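Local coordinates for hypothetical protein, GDSL-like Lipase/Acylhydrolase family protein (Bacteroides uniformis, PDB 4M8K) that is probably a GDSL-like (SGNH) hydrolase, a lipase or acylhydrolase that would cleave ester bonds, though its natural substrate is not known, at residues G119-S124 against I169-L174; R165-T170 against E192-H197. All blocks are in the same frame, centred on the assembly; numbering follows the deposited sequence. Where two conformers were deposited one is given.

Contact 1: G119-S124 against I169-L174. With ACT (acetate ion), chain C.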
loop_
_atom_site.group_PDB
_atom_site.type_symbol
_atom_site.label_atom_id
_atom_site.label_comp_id
_atom_site.label_asym_id
_atom_site.label_seq_id
_atom_site.Cartn_x
_atom_site.Cartn_y
_atom_site.Cartn_z
ATOM N N GLY A 119 2.797 -0.796 1.017
ATOM C CA GLY A 119 3.715 -1.798 0.464
ATOM C C GLY A 119 5.041 -1.901 1.222
ATOM O O GLY A 119 5.330 -1.157 2.229
ATOM N N GLY A 120 5.823 -2.865 0.763
ATOM C CA GLY A 120 7.119 -3.153 1.359
ATOM C C GLY A 120 7.220 -4.426 2.129
ATOM O O GLY A 120 8.313 -4.979 2.278
ATOM N N THR A 121 6.084 -4.948 2.591
ATOM C CA THR A 121 6.118 -6.258 3.271
ATOM C C THR A 121 6.772 -7.364 2.413
ATOM O O THR A 121 7.613 -8.123 2.877
ATOM C CB THR A 121 4.711 -6.671 3.740
ATOM O OG1 THR A 121 4.242 -5.740 4.699
ATOM C CG2 THR A 121 4.763 -8.047 4.383
ATOM N N ASN A 122 6.390 -7.463 1.157
ATOM C CA ASN A 122 6.953 -8.482 0.308
ATOM C C ASN A 122 8.433 -8.212 -0.037
ATOM O O ASN A 122 9.225 -9.155 -0.132
ATOM C CB ASN A 122 6.106 -8.638 -0.944
ATOM C CG ASN A 122 4.743 -9.248 -0.629
ATOM O OD1 ASN A 122 4.651 -10.366 -0.097
ATOM N ND2 ASN A 122 3.694 -8.514 -0.939
ATOM N N ASP A 123 8.809 -6.947 -0.185
ATOM C CA ASP A 123 10.232 -6.629 -0.392
ATOM C C ASP A 123 11.046 -7.148 0.786
ATOM O O ASP A 123 12.125 -7.744 0.608
ATOM C CB ASP A 123 10.458 -5.131 -0.589
ATOM C CG ASP A 123 9.617 -4.566 -1.738
ATOM O OD1 ASP A 123 8.362 -4.488 -1.565
ATOM O OD2 ASP A 123 10.180 -4.252 -2.849
ATOM N N SER A 124 10.507 -6.978 1.998
ATOM C CA SER A 124 11.157 -7.478 3.218
ATOM C C SER A 124 11.170 -8.991 3.275
ATOM O O SER A 124 12.218 -9.602 3.440
ATOM C CB SER A 124 10.476 -6.900 4.434
ATOM O OG SER A 124 11.230 -7.142 5.601
ATOM N N ILE A 169 2.023 3.880 4.220
ATOM C CA ILE A 169 1.669 3.075 5.381
ATOM C C ILE A 169 2.731 1.981 5.534
ATOM O O ILE A 169 2.870 1.126 4.632
ATOM C CB ILE A 169 0.306 2.443 5.222
ATOM C CG1 ILE A 169 -0.809 3.485 5.131
ATOM C CG2 ILE A 169 -0.019 1.522 6.407
ATOM C CD1 ILE A 169 -2.169 2.860 4.715
ATOM N N THR A 170 3.467 2.026 6.655
ATOM C CA THR A 170 4.531 1.038 6.979
ATOM C C THR A 170 4.043 -0.061 7.920
ATOM O O THR A 170 3.746 0.170 9.102
ATOM C CB THR A 170 5.779 1.728 7.579
ATOM O OG1 THR A 170 6.311 2.650 6.630
ATOM C CG2 THR A 170 6.879 0.707 7.940
ATOM N N ASN A 171 3.910 -1.271 7.381
ATOM C CA ASN A 171 3.644 -2.446 8.199
ATOM C C ASN A 171 4.612 -2.569 9.381
ATOM O O ASN A 171 5.790 -2.195 9.295
ATOM C CB ASN A 171 3.726 -3.718 7.365
ATOM C CG ASN A 171 3.087 -4.921 8.041
ATOM O OD1 ASN A 171 2.413 -4.790 9.054
ATOM N ND2 ASN A 171 3.319 -6.098 7.492
ATOM N N SER A 172 4.113 -3.134 10.471
ATOM C CA SER A 172 4.984 -3.533 11.565
ATOM C C SER A 172 5.745 -4.798 11.187
ATOM O O SER A 172 5.353 -5.527 10.273
ATOM C CB SER A 172 4.152 -3.778 12.818
ATOM O OG SER A 172 3.190 -4.782 12.543
ATOM N N GLU A 173 6.834 -5.045 11.914
ATOM C CA GLU A 173 7.598 -6.303 11.876
ATOM C C GLU A 173 8.339 -6.544 10.557
ATOM O O GLU A 173 8.629 -7.660 10.198
ATOM C CB GLU A 173 6.688 -7.479 12.248
ATOM C CG GLU A 173 6.043 -7.269 13.622
ATOM C CD GLU A 173 5.029 -8.344 13.962
ATOM O OE1 GLU A 173 3.961 -8.383 13.352
ATOM O OE2 GLU A 173 5.296 -9.154 14.848
ATOM N N LEU A 174 8.674 -5.478 9.849
ATOM C CA LEU A 174 9.539 -5.595 8.660
ATOM C C LEU A 174 11.015 -5.411 8.995
ATOM O O LEU A 174 11.354 -4.935 10.061
ATOM C CB LEU A 174 9.112 -4.588 7.601
ATOM C CG LEU A 174 7.642 -4.705 7.130
ATOM C CD1 LEU A 174 7.451 -3.781 5.941
ATOM C CD2 LEU A 174 7.188 -6.121 6.787
HETATM C C ACT C . 1.432 -10.058 1.036
HETATM O O ACT C . 0.916 -11.174 1.212
HETATM O OXT ACT C . 1.321 -9.504 -0.058
HETATM C CH3 ACT C . 2.170 -9.342 2.127
HETATM O O HOH W 1 3.962 -1.434 4.437
#
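Thr121 and Leu174 meet beside the probable active site of this SGNH-type hydrolase, where the Gly-Gly-Thr-Asn-Asp sequence at 119-123 turns into a short helix and the loop following strand 165-170 folds against it. Leu174 pushes both methyls at the start of the helix: CD1 lies 3.9 Å from Gly120 C, and CD2 sits 3.6 Å from Thr121 OG1. The leucine and threonine side chains cross at about a right angle. Gly120, the N-cap, leaves room for this; a CB there would point at Leu174 CD1 and also run into the carbonyl O of Gly119.

Thr121 works on two sides. Its OG1 stands anti to the carbonyl carbon (chi1 -63°), which turns the hydroxyl to the amide of Asn171 and leaves Thr121 CG2 3.7 Å from the CH3 of a bound acetate. Asn171 ND2 donates to Thr121 OG1 over 3.0 Å, somewhat bent at 152°, with the oxygen tilted from the amide plane; Asn171 OD1 takes a hydrogen bond from Lys201. Further back, a water stitches the two backbones together, donating to Gly119 O at 2.6 Å and to Ile169 O at 2.8 Å while accepting from Asn171 N. Ser124 OG comes within 3.8 Å of Leu174 C, but its hydrogen bond is to Ser175 N.

Asn122 turns the other way, into the pocket, where its ND2 reaches acetate OXT at 2.7 Å in a nearly straight bond. The same acetate is also hydrogen-bonded to Ser29 OG, His205 NE2 and Gly84 N; with Asn122 this is consistent with nucleophile (Ser29), histidine (His205) and oxyanion-hole N-H donors (Gly84, Asn122), as in other SGNH hydrolases. The chemistry thus divides by side: apolar packing, one amide-hydroxyl bond and a bridging water fix the turn to the loop, while Asn122 presents an N-H to an anion.

Contact 2: R165-T170 against E192-H197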
loop_
_atom_site.group_PDB
_atom_site.type_symbol
_atom_site.label_atom_id
_atom_site.label_comp_id
_atom_site.label_asym_id
_atom_site.label_seq_id
_atom_site.Cartn_x
_atom_site.Cartn_y
_atom_site.Cartn_z
ATOM N N ARG A 165 -3.318 14.064 -2.046
ATOM C CA ARG A 165 -2.569 13.828 -0.818
ATOM C C ARG A 165 -2.177 12.363 -0.765
ATOM O O ARG A 165 -2.994 11.480 -0.930
ATOM C CB ARG A 165 -3.384 14.237 0.442
ATOM C CG ARG A 165 -3.519 15.735 0.669
ATOM C CD ARG A 165 -2.167 16.459 0.909
ATOM N NE ARG A 165 -1.244 15.760 1.831
ATOM C CZ ARG A 165 -1.308 15.788 3.168
ATOM N NH1 ARG A 165 -2.257 16.474 3.789
ATOM N NH2 ARG A 165 -0.417 15.109 3.905
ATOM N N ILE A 166 -0.894 12.110 -0.581
ATOM C CA ILE A 166 -0.335 10.779 -0.617
ATOM C C ILE A 166 0.210 10.461 0.759
ATOM O O ILE A 166 0.923 11.285 1.350
ATOM C CB ILE A 166 0.806 10.687 -1.625
ATOM C CG1 ILE A 166 0.333 11.145 -3.010
ATOM C CG2 ILE A 166 1.402 9.284 -1.629
ATOM C CD1 ILE A 166 1.461 11.381 -3.997
ATOM N N TYR A 167 -0.217 9.321 1.282
ATOM C CA TYR A 167 0.202 8.781 2.562
ATOM C C TYR A 167 0.805 7.413 2.384
ATOM O O TYR A 167 0.257 6.565 1.627
ATOM C CB TYR A 167 -1.006 8.659 3.498
ATOM C CG TYR A 167 -1.637 9.975 3.863
ATOM C CD1 TYR A 167 -2.604 10.535 3.069
ATOM C CD2 TYR A 167 -1.280 10.640 5.027
ATOM C CE1 TYR A 167 -3.201 11.741 3.403
ATOM C CE2 TYR A 167 -1.839 11.869 5.356
ATOM C CZ TYR A 167 -2.790 12.423 4.539
ATOM O OH TYR A 167 -3.376 13.620 4.877
ATOM N N ASN A 168 1.964 7.201 2.987
ATOM C CA ASN A 168 2.579 5.908 3.023
ATOM C C ASN A 168 2.204 5.180 4.328
ATOM O O ASN A 168 2.109 5.799 5.402
ATOM C CB ASN A 168 4.083 5.994 2.961
ATOM C CG ASN A 168 4.725 4.631 2.676
ATOM O OD1 ASN A 168 4.517 4.038 1.589
ATOM N ND2 ASN A 168 5.516 4.144 3.600
ATOM N N ILE A 169 2.023 3.880 4.220
ATOM C CA ILE A 169 1.669 3.075 5.381
ATOM C C ILE A 169 2.731 1.981 5.534
ATOM O O ILE A 169 2.870 1.126 4.632
ATOM C CB ILE A 169 0.306 2.443 5.222
ATOM C CG1 ILE A 169 -0.809 3.485 5.131
ATOM C CG2 ILE A 169 -0.019 1.522 6.407
ATOM C CD1 ILE A 169 -2.169 2.860 4.715
ATOM N N THR A 170 3.467 2.026 6.655
ATOM C CA THR A 170 4.531 1.038 6.979
ATOM C C THR A 170 4.043 -0.061 7.920
ATOM O O THR A 170 3.746 0.170 9.102
ATOM C CB THR A 170 5.779 1.728 7.579
ATOM O OG1 THR A 170 6.311 2.650 6.630
ATOM C CG2 THR A 170 6.879 0.707 7.940
ATOM N N GLU A 192 3.833 11.955 4.388
ATOM C CA GLU A 192 3.565 11.342 5.715
ATOM C C GLU A 192 3.654 9.816 5.691
ATOM O O GLU A 192 3.063 9.134 4.826
ATOM C CB GLU A 192 2.200 11.755 6.289
ATOM C CG GLU A 192 1.737 10.977 7.540
ATOM C CD GLU A 192 1.611 11.784 8.822
ATOM O OE1 GLU A 192 0.794 12.723 8.821
ATOM O OE2 GLU A 192 2.280 11.430 9.836
ATOM N N ASN A 193 4.382 9.285 6.677
ATOM C CA ASN A 193 4.592 7.871 6.801
ATOM C C ASN A 193 3.878 7.380 8.055
ATOM O O ASN A 193 4.215 7.800 9.131
ATOM C CB ASN A 193 6.095 7.568 6.866
ATOM C CG ASN A 193 6.399 6.107 6.913
ATOM O OD1 ASN A 193 5.617 5.258 6.440
ATOM N ND2 ASN A 193 7.523 5.776 7.497
ATOM N N ILE A 194 2.880 6.511 7.889
ATOM C CA ILE A 194 2.097 5.966 9.017
ATOM C C ILE A 194 2.791 4.707 9.479
ATOM O O ILE A 194 2.800 3.684 8.799
ATOM C CB ILE A 194 0.658 5.709 8.588
ATOM C CG1 ILE A 194 0.083 7.032 8.076
ATOM C CG2 ILE A 194 -0.154 5.165 9.735
ATOM C CD1 ILE A 194 -1.206 6.963 7.318
ATOM N N ARG A 195 3.414 4.776 10.639
ATOM C CA ARG A 195 4.172 3.628 11.146
ATOM C C ARG A 195 3.290 2.751 12.017
ATOM O O ARG A 195 3.062 3.028 13.173
ATOM C CB ARG A 195 5.424 4.102 11.855
ATOM C CG ARG A 195 6.375 4.739 10.845
ATOM C CD ARG A 195 7.684 5.275 11.430
ATOM N NE ARG A 195 7.446 6.324 12.413
ATOM C CZ ARG A 195 7.128 7.591 12.118
ATOM N NH1 ARG A 195 7.003 8.015 10.857
ATOM N NH2 ARG A 195 6.932 8.459 13.102
ATOM N N LEU A 196 2.754 1.690 11.429
ATOM C CA LEU A 196 1.831 0.863 12.164
ATOM C C LEU A 196 2.511 0.170 13.357
ATOM O O LEU A 196 3.691 -0.148 13.296
ATOM C CB LEU A 196 1.241 -0.173 11.268
ATOM C CG LEU A 196 0.501 0.367 10.066
ATOM C CD1 LEU A 196 0.043 -0.815 9.206
ATOM C CD2 LEU A 196 -0.659 1.200 10.510
ATOM N N HIS A 197 1.760 -0.035 14.435
ATOM C CA HIS A 197 2.271 -0.753 15.586
ATOM C C HIS A 197 1.170 -1.638 16.180
ATOM O O HIS A 197 0.003 -1.311 16.094
ATOM C CB HIS A 197 2.775 0.238 16.633
ATOM C CG HIS A 197 1.716 1.196 17.092
ATOM N ND1 HIS A 197 0.903 0.963 18.189
ATOM C CD2 HIS A 197 1.347 2.407 16.605
ATOM C CE1 HIS A 197 0.068 1.972 18.333
ATOM N NE2 HIS A 197 0.310 2.853 17.382
HETATM O O HOH W 2 1.457 13.072 3.212
HETATM O O HOH W 3 5.589 0.127 11.299
#
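Asn193 OD1 is gripped by two donors from the neighbouring strand. Thr170 OG1 donates to it at 2.7 Å, in the carbonyl plane and on a lone pair, whereas Asn168 ND2 comes in at 3.1 Å from above that plane. The two asparagines lie side by side, their amides turned 40° apart. With CG anti to the backbone N (chi1 -177°), Asn193 carries its oxygen between these partners, and its ND2 is held by Asp183 of helix 176-189. A leucine here would probably leave Thr170 OG1 and Asn168 ND2 without their shared acceptor on this buried face. On the opposite face, aliphatic side chains meet: Ile169 CG2 rests 3.6 Å from Leu196 CD1, Ile169 CG1 lies against Ile194 CD1, and helix 208-222 packs over them. Between the two faces runs the parallel backbone pairing, with Ile194 N to Asn168 O at 2.7 Å and Thr170 N to Ile194 O at 2.8 Å; Leu196 N carries it on to Thr170 O. Strand 192-195 is outermost in the five-stranded parallel sheet, and with strand 165-170 and helix 176-189 it forms a beta-alpha-beta unit of the three-layer alpha/beta/alpha fold of SGNH hydrolases.

How the contacts relate
Both contacts use strand 165-170 and share Ile169 and Thr170, with centres about 11 Å apart. Contact 2 binds that strand to the outermost strand of the sheet; contact 1 follows the chain past the strand's C-terminal end, where the loop reaches the turn beside the acetate pocket. They touch directly at this junction: Ser172 CB packs 3.7 Å from Leu196 O, and Asn171 CA lies 4.1 Å from Leu196 CD1. Contact 2 thus belongs to the framework, while contact 1 sits at the C-terminal edge of the parallel sheet, where alpha/beta enzymes commonly place their active sites and where the acetate is bound.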